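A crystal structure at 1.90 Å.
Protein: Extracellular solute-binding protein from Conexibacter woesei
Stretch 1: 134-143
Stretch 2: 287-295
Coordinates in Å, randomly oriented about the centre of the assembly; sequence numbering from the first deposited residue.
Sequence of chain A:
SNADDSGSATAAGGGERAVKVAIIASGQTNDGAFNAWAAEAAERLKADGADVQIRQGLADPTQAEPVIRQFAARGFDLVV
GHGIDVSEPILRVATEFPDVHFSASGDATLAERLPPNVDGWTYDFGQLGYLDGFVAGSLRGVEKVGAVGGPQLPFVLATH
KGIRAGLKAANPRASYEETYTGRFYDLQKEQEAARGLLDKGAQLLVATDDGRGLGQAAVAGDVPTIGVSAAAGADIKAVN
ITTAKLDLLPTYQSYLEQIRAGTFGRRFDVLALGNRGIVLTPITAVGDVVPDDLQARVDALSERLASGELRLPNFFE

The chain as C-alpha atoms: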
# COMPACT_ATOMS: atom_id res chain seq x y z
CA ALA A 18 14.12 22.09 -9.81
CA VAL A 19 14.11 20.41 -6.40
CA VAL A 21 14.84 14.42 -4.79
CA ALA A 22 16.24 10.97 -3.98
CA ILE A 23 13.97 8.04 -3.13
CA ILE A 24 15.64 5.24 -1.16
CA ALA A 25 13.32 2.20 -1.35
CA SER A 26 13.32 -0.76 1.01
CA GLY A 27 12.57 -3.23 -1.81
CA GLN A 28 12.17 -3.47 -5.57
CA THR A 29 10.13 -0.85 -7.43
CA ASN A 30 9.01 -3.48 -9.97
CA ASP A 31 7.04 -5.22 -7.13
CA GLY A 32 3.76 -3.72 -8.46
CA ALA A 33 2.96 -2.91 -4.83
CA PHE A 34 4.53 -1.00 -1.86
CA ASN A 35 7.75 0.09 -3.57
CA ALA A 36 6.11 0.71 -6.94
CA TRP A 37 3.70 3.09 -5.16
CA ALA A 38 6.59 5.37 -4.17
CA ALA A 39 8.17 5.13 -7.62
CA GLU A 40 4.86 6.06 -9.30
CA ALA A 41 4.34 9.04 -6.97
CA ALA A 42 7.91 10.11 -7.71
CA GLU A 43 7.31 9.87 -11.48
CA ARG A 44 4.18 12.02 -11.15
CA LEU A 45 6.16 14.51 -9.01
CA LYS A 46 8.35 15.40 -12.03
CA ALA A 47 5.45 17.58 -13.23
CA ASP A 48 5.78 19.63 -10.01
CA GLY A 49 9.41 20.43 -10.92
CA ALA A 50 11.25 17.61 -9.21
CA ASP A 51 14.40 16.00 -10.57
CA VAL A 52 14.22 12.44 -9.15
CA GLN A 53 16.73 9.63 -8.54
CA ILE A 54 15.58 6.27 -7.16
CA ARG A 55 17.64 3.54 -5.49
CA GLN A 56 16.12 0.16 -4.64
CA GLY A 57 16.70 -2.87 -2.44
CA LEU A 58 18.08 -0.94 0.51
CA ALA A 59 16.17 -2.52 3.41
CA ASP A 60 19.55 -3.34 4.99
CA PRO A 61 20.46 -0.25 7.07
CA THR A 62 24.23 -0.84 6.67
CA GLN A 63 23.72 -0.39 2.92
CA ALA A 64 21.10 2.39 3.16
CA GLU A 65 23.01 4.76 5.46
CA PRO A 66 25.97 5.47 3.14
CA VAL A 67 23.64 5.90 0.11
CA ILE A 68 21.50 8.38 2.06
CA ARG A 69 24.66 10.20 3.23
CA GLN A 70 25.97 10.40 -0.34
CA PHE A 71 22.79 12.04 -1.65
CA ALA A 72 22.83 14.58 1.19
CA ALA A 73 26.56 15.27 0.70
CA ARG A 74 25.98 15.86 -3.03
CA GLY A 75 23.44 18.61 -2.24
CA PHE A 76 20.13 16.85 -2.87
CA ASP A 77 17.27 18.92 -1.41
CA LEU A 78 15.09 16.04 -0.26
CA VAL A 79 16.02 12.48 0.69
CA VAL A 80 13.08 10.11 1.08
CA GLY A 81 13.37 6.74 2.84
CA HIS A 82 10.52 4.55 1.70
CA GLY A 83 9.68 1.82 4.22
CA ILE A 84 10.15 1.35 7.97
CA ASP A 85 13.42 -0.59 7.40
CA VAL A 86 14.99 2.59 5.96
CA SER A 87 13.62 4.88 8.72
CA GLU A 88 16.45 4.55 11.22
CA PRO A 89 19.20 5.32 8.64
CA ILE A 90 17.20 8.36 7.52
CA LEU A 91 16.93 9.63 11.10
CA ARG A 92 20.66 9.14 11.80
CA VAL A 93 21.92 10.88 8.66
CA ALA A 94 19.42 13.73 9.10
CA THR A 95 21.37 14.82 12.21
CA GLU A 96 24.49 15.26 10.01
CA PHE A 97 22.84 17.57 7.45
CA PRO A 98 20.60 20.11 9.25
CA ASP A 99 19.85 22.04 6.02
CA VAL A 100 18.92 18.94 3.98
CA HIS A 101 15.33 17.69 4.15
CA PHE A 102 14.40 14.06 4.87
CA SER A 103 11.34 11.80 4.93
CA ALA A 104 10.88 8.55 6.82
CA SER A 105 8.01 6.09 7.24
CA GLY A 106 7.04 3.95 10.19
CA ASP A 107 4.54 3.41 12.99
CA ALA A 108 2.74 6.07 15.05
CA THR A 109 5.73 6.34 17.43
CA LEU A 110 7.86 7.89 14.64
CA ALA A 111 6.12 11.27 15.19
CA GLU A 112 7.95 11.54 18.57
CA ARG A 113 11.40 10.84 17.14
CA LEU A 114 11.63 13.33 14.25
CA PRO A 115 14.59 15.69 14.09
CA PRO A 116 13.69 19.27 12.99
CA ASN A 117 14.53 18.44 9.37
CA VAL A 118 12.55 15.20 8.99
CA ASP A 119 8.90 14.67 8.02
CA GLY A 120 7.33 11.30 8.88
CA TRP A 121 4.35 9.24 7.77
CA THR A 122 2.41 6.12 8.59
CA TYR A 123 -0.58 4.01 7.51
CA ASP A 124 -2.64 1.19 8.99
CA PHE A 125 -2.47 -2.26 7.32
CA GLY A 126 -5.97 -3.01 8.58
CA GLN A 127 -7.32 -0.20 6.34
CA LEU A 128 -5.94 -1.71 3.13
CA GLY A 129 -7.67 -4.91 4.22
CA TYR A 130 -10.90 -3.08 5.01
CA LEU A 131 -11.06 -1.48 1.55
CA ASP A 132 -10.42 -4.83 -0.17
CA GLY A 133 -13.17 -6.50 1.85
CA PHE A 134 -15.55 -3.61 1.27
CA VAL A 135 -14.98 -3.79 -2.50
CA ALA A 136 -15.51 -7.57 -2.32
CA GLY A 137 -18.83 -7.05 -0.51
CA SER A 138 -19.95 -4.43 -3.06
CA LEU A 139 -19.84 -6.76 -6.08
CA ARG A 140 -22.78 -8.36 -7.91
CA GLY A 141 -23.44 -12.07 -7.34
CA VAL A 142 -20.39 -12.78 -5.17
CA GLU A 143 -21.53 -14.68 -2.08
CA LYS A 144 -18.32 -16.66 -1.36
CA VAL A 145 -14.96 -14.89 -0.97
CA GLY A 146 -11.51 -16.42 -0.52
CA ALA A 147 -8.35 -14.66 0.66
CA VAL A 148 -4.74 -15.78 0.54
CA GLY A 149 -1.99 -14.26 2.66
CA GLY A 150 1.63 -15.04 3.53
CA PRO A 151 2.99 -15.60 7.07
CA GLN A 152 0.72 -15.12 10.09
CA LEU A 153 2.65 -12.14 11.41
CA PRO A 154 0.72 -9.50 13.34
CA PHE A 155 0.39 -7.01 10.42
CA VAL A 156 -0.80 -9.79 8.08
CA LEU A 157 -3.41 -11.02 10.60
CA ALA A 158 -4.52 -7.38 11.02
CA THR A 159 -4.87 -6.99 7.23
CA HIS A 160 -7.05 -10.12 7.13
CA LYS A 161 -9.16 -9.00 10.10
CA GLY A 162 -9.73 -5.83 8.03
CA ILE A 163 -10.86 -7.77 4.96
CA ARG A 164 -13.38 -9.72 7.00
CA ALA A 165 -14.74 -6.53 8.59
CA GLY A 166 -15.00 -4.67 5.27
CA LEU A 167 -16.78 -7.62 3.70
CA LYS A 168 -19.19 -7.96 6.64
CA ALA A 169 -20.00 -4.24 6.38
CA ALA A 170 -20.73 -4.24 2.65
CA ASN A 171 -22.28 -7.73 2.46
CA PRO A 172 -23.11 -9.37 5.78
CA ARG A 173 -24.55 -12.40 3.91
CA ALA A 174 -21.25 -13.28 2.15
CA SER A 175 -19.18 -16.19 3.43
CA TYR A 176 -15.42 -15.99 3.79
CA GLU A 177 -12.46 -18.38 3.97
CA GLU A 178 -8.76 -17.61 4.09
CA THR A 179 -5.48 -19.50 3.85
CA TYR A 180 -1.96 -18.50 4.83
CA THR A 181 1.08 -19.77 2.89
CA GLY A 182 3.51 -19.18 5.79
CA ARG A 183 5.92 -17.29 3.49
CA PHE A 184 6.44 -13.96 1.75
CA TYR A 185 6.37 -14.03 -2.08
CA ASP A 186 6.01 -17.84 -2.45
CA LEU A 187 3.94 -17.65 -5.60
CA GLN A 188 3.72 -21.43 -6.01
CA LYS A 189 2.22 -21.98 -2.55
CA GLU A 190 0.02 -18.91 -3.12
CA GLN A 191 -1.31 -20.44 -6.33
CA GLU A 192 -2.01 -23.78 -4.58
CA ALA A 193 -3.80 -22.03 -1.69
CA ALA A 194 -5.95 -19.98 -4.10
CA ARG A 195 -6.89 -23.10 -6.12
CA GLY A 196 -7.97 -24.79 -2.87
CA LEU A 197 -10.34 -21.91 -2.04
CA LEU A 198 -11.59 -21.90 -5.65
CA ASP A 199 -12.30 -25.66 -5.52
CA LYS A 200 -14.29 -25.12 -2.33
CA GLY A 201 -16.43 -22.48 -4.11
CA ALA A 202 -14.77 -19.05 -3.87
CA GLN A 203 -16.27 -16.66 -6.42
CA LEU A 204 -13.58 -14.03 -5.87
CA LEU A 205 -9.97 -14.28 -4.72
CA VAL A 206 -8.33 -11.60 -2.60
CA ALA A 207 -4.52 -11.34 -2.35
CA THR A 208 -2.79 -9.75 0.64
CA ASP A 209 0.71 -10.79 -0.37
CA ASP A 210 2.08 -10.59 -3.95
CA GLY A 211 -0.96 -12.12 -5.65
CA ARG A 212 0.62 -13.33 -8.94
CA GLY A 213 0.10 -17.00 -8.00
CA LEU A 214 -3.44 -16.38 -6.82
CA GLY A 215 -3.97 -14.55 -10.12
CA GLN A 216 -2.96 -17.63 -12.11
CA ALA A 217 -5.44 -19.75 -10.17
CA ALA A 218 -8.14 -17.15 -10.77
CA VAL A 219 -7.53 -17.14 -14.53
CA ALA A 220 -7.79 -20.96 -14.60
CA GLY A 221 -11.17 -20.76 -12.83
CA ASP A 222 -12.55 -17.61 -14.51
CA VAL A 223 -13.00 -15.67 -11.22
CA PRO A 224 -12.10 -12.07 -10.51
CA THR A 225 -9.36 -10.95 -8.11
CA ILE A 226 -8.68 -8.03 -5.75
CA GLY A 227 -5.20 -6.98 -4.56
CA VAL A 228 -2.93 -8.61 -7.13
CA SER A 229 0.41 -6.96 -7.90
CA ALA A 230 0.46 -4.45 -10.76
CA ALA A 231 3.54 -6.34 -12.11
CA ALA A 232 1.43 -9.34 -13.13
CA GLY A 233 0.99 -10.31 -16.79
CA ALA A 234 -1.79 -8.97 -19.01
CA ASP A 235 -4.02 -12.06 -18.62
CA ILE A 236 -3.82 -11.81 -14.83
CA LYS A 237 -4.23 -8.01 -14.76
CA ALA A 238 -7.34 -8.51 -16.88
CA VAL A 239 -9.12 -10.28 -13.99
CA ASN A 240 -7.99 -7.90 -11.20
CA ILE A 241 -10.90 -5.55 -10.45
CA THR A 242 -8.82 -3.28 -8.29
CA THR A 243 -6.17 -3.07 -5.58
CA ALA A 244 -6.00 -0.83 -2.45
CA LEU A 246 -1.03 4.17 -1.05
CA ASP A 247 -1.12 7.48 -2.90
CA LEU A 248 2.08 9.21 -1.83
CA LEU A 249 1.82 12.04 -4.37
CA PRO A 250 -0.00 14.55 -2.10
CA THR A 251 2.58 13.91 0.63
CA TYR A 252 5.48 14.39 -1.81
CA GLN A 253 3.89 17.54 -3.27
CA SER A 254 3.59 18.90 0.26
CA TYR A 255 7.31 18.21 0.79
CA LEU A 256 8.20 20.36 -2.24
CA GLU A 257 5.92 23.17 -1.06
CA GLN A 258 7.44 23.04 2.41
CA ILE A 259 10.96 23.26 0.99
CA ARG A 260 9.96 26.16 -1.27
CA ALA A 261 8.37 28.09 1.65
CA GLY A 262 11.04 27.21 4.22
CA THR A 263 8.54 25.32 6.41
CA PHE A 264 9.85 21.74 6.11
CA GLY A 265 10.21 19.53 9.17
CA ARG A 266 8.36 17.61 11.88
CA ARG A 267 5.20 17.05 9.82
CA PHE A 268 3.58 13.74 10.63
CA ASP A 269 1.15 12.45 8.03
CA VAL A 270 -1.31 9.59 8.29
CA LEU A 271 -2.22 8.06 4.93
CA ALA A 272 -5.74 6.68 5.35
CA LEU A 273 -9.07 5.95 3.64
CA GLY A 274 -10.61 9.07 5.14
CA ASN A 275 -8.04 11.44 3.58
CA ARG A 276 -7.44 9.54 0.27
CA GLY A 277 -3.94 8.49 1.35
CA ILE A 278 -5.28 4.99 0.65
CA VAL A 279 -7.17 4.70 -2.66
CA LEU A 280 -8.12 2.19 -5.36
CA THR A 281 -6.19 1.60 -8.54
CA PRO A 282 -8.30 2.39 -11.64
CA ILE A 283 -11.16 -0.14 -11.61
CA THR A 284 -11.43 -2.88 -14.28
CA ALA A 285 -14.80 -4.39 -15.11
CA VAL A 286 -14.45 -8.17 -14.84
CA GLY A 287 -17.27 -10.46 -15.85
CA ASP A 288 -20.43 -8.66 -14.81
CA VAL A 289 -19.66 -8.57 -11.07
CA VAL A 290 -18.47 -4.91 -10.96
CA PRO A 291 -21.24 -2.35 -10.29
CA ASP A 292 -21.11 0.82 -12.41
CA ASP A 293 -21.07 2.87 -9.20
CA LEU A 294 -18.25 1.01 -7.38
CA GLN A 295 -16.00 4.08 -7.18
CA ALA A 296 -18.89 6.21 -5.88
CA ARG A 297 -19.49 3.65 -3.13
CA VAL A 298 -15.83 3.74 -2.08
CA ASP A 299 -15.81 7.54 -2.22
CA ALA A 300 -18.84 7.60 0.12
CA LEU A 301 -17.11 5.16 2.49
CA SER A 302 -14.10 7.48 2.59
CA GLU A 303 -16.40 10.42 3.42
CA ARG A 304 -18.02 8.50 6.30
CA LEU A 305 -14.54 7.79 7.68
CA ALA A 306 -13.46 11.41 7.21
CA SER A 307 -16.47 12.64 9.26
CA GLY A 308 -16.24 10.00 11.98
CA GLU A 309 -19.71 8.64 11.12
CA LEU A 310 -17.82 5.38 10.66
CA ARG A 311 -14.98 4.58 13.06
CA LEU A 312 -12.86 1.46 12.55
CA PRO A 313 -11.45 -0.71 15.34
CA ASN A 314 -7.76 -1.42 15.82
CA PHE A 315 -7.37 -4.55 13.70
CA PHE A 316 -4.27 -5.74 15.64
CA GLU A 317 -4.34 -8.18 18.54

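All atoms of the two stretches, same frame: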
# COMPACT_ATOMS: atom_id res chain seq x y z
N PHE A 134 -14.41 -4.44 1.64
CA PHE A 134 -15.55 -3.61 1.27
C PHE A 134 -15.85 -3.67 -0.23
O PHE A 134 -17.01 -3.75 -0.62
CB PHE A 134 -15.33 -2.16 1.70
CG PHE A 134 -16.51 -1.28 1.45
CD1 PHE A 134 -16.63 -0.58 0.27
CD2 PHE A 134 -17.51 -1.15 2.41
CE1 PHE A 134 -17.73 0.24 0.03
CE2 PHE A 134 -18.61 -0.34 2.18
CZ PHE A 134 -18.72 0.36 1.00
N VAL A 135 -14.81 -3.64 -1.06
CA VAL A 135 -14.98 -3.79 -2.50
C VAL A 135 -15.54 -5.18 -2.81
O VAL A 135 -16.46 -5.30 -3.64
CB VAL A 135 -13.67 -3.55 -3.29
CG1 VAL A 135 -13.80 -3.98 -4.74
CG2 VAL A 135 -13.27 -2.09 -3.25
N ALA A 136 -15.02 -6.20 -2.14
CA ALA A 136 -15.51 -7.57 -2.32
C ALA A 136 -17.01 -7.68 -2.00
O ALA A 136 -17.75 -8.35 -2.70
CB ALA A 136 -14.72 -8.54 -1.46
N GLY A 137 -17.43 -7.02 -0.93
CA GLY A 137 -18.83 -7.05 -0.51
C GLY A 137 -19.75 -6.17 -1.35
O GLY A 137 -20.96 -6.27 -1.22
N SER A 138 -19.18 -5.33 -2.20
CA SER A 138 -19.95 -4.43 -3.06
C SER A 138 -20.25 -5.01 -4.44
O SER A 138 -20.93 -4.37 -5.23
CB SER A 138 -19.20 -3.11 -3.24
OG SER A 138 -19.07 -2.44 -1.99
N LEU A 139 -19.75 -6.21 -4.74
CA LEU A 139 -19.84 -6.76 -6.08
C LEU A 139 -21.19 -7.42 -6.31
O LEU A 139 -21.94 -7.64 -5.37
CB LEU A 139 -18.73 -7.79 -6.31
CG LEU A 139 -17.30 -7.29 -6.12
CD1 LEU A 139 -16.33 -8.46 -6.28
CD2 LEU A 139 -16.97 -6.16 -7.08
N ARG A 140 -21.49 -7.74 -7.57
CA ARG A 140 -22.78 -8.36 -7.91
C ARG A 140 -22.63 -9.87 -8.04
O ARG A 140 -21.84 -10.33 -8.85
CB ARG A 140 -23.30 -7.83 -9.24
CG ARG A 140 -23.93 -6.44 -9.17
CD ARG A 140 -24.64 -6.08 -10.48
NE ARG A 140 -23.71 -6.13 -11.62
CZ ARG A 140 -23.71 -5.26 -12.64
NH1 ARG A 140 -24.58 -4.25 -12.70
NH2 ARG A 140 -22.81 -5.41 -13.61
N GLY A 141 -23.39 -10.61 -7.24
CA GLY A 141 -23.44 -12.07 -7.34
C GLY A 141 -22.27 -12.80 -6.71
O GLY A 141 -22.03 -13.96 -7.02
N VAL A 142 -21.54 -12.15 -5.82
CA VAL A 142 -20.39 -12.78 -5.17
C VAL A 142 -20.77 -13.08 -3.73
O VAL A 142 -20.80 -12.17 -2.89
CB VAL A 142 -19.15 -11.88 -5.24
CG1 VAL A 142 -17.98 -12.51 -4.48
CG2 VAL A 142 -18.78 -11.61 -6.69
N GLU A 143 -21.09 -14.33 -3.43
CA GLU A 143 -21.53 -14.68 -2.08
C GLU A 143 -20.47 -15.44 -1.30
O GLU A 143 -20.61 -15.59 -0.08
CB GLU A 143 -22.88 -15.44 -2.09
CG GLU A 143 -24.12 -14.60 -2.46
CD GLU A 143 -24.25 -13.24 -1.74
OE1 GLU A 143 -24.34 -13.17 -0.49
OE2 GLU A 143 -24.31 -12.22 -2.46
N GLY A 287 -15.98 -9.80 -15.74
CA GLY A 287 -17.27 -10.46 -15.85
C GLY A 287 -18.34 -9.40 -15.82
O GLY A 287 -18.20 -8.34 -16.45
N ASP A 288 -19.40 -9.66 -15.06
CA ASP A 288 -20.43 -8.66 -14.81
C ASP A 288 -20.63 -8.49 -13.30
O ASP A 288 -21.72 -8.19 -12.84
CB ASP A 288 -21.75 -9.04 -15.51
CG ASP A 288 -22.44 -10.21 -14.84
OD1 ASP A 288 -21.77 -10.97 -14.11
OD2 ASP A 288 -23.67 -10.35 -15.03
N VAL A 289 -19.56 -8.69 -12.53
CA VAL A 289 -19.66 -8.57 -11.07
C VAL A 289 -19.42 -7.14 -10.57
O VAL A 289 -19.72 -6.85 -9.43
CB VAL A 289 -18.68 -9.52 -10.34
CG1 VAL A 289 -18.80 -10.95 -10.88
CG2 VAL A 289 -17.25 -9.01 -10.46
N VAL A 290 -18.86 -6.26 -11.41
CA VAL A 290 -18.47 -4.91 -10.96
C VAL A 290 -19.60 -3.89 -11.17
O VAL A 290 -19.93 -3.57 -12.32
CB VAL A 290 -17.21 -4.39 -11.67
CG1 VAL A 290 -16.81 -3.02 -11.11
CG2 VAL A 290 -16.06 -5.37 -11.52
N PRO A 291 -20.19 -3.36 -10.08
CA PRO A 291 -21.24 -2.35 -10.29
C PRO A 291 -20.69 -1.07 -10.91
O PRO A 291 -19.54 -0.69 -10.66
CB PRO A 291 -21.77 -2.11 -8.88
CG PRO A 291 -20.65 -2.48 -7.97
CD PRO A 291 -20.00 -3.66 -8.65
N ASP A 292 -21.52 -0.41 -11.73
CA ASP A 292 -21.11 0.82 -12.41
C ASP A 292 -20.73 1.91 -11.41
O ASP A 292 -19.93 2.79 -11.73
CB ASP A 292 -22.23 1.36 -13.31
CG ASP A 292 -22.54 0.45 -14.48
OD1 ASP A 292 -21.59 -0.12 -15.06
OD2 ASP A 292 -23.74 0.30 -14.81
N ASP A 293 -21.30 1.85 -10.22
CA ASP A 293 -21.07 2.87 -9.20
C ASP A 293 -20.06 2.44 -8.12
O ASP A 293 -20.09 2.95 -7.00
CB ASP A 293 -22.39 3.25 -8.54
CG ASP A 293 -22.97 2.13 -7.68
OD1 ASP A 293 -22.49 0.98 -7.80
OD2 ASP A 293 -23.90 2.38 -6.88
N LEU A 294 -19.16 1.51 -8.43
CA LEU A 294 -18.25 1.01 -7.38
C LEU A 294 -17.42 2.13 -6.77
O LEU A 294 -17.32 2.22 -5.55
CB LEU A 294 -17.33 -0.11 -7.89
CG LEU A 294 -16.40 -0.69 -6.82
CD1 LEU A 294 -17.19 -1.25 -5.64
CD2 LEU A 294 -15.51 -1.76 -7.44
N GLN A 295 -16.84 2.98 -7.62
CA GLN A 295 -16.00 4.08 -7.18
C GLN A 295 -16.78 5.05 -6.30
O GLN A 295 -16.25 5.53 -5.29
CB GLN A 295 -15.36 4.82 -8.35
CG GLN A 295 -14.36 5.90 -7.94
CD GLN A 295 -13.17 5.33 -7.18
OE1 GLN A 295 -13.00 5.56 -5.97
NE2 GLN A 295 -12.35 4.58 -7.88

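How does the helical start of stretch 1 meet the other segment? Phe134 and Ala136 make no contact with it, but Val135 does: its CG1 lies 3.9 Å from CD2 of Leu294, an apolar pairing between two buried side chains. The CA-to-CB bond of Leu294 points sideways relative to stretch 1, yet with chi1 t and chi2 p the end of the side chain comes nearer. The backbone that carries it is folded in a type I turn from Pro291 to Leu294, in which Leu294 N donates to Pro291 O at 3.2 Å.

What does Ser138 contribute to the contact? Its CB points toward stretch 2 and sits 3.6 Å from CD1 of Leu294, so that the leucine touches both Val135 and Ser138. The hydroxyl is occupied within its own stretch, Ser138 OG donating to Phe134 O at 2.8 Å. A polar group is thereby satisfied beside an apolar neighbour. The carbonyl of the same residue faces the proline ring, with Ser138 O 3.3 Å from Pro291 CG, a close packing contact.

Why do the backbones come so close at Leu139 and Arg140? Here the two stretches are joined by a main-chain hydrogen bond, Arg140 N to Val289 O, 2.7 Å long and nearly straight at 166°. It accompanies a CA separation of only 4.4 Å between Arg140 and Val289. Val289 O also lies 3.4 Å from Leu139 CA. Around this bond the leucine side chain, in the m,t rotamer, spreads over apolar neighbours: Leu139 CD1 is 4.3 Å from Val289 CG2, and Leu139 CD2 is 4.2 Å from Pro291 CD.

How is the long side chain of Arg140 held? Its guanidinium grips a single backbone carbonyl in a forked arrangement, with NE and NH2 of Arg140 each donating to Asp288 O at 3.1 Å. That oxygen lies at the edge of the group, near its plane, where the N-H bonds can reach it, while Val290 O and Pro291 CA lie over one face. The anchor is thus the main chain of Asp288: the closest side-chain approach between the two residues is Arg140 NH2 to Asp288 CB, at 4.2 Å.

What closes the contact beyond Arg140? Gly141 adopts a positive phi of 79°, a conformation that favours glycine, and makes no contact of its own. Val142 then turns its CB toward stretch 2, bringing its CG2 to 4.2 Å from Val289 CB. Glu143 is already out of reach.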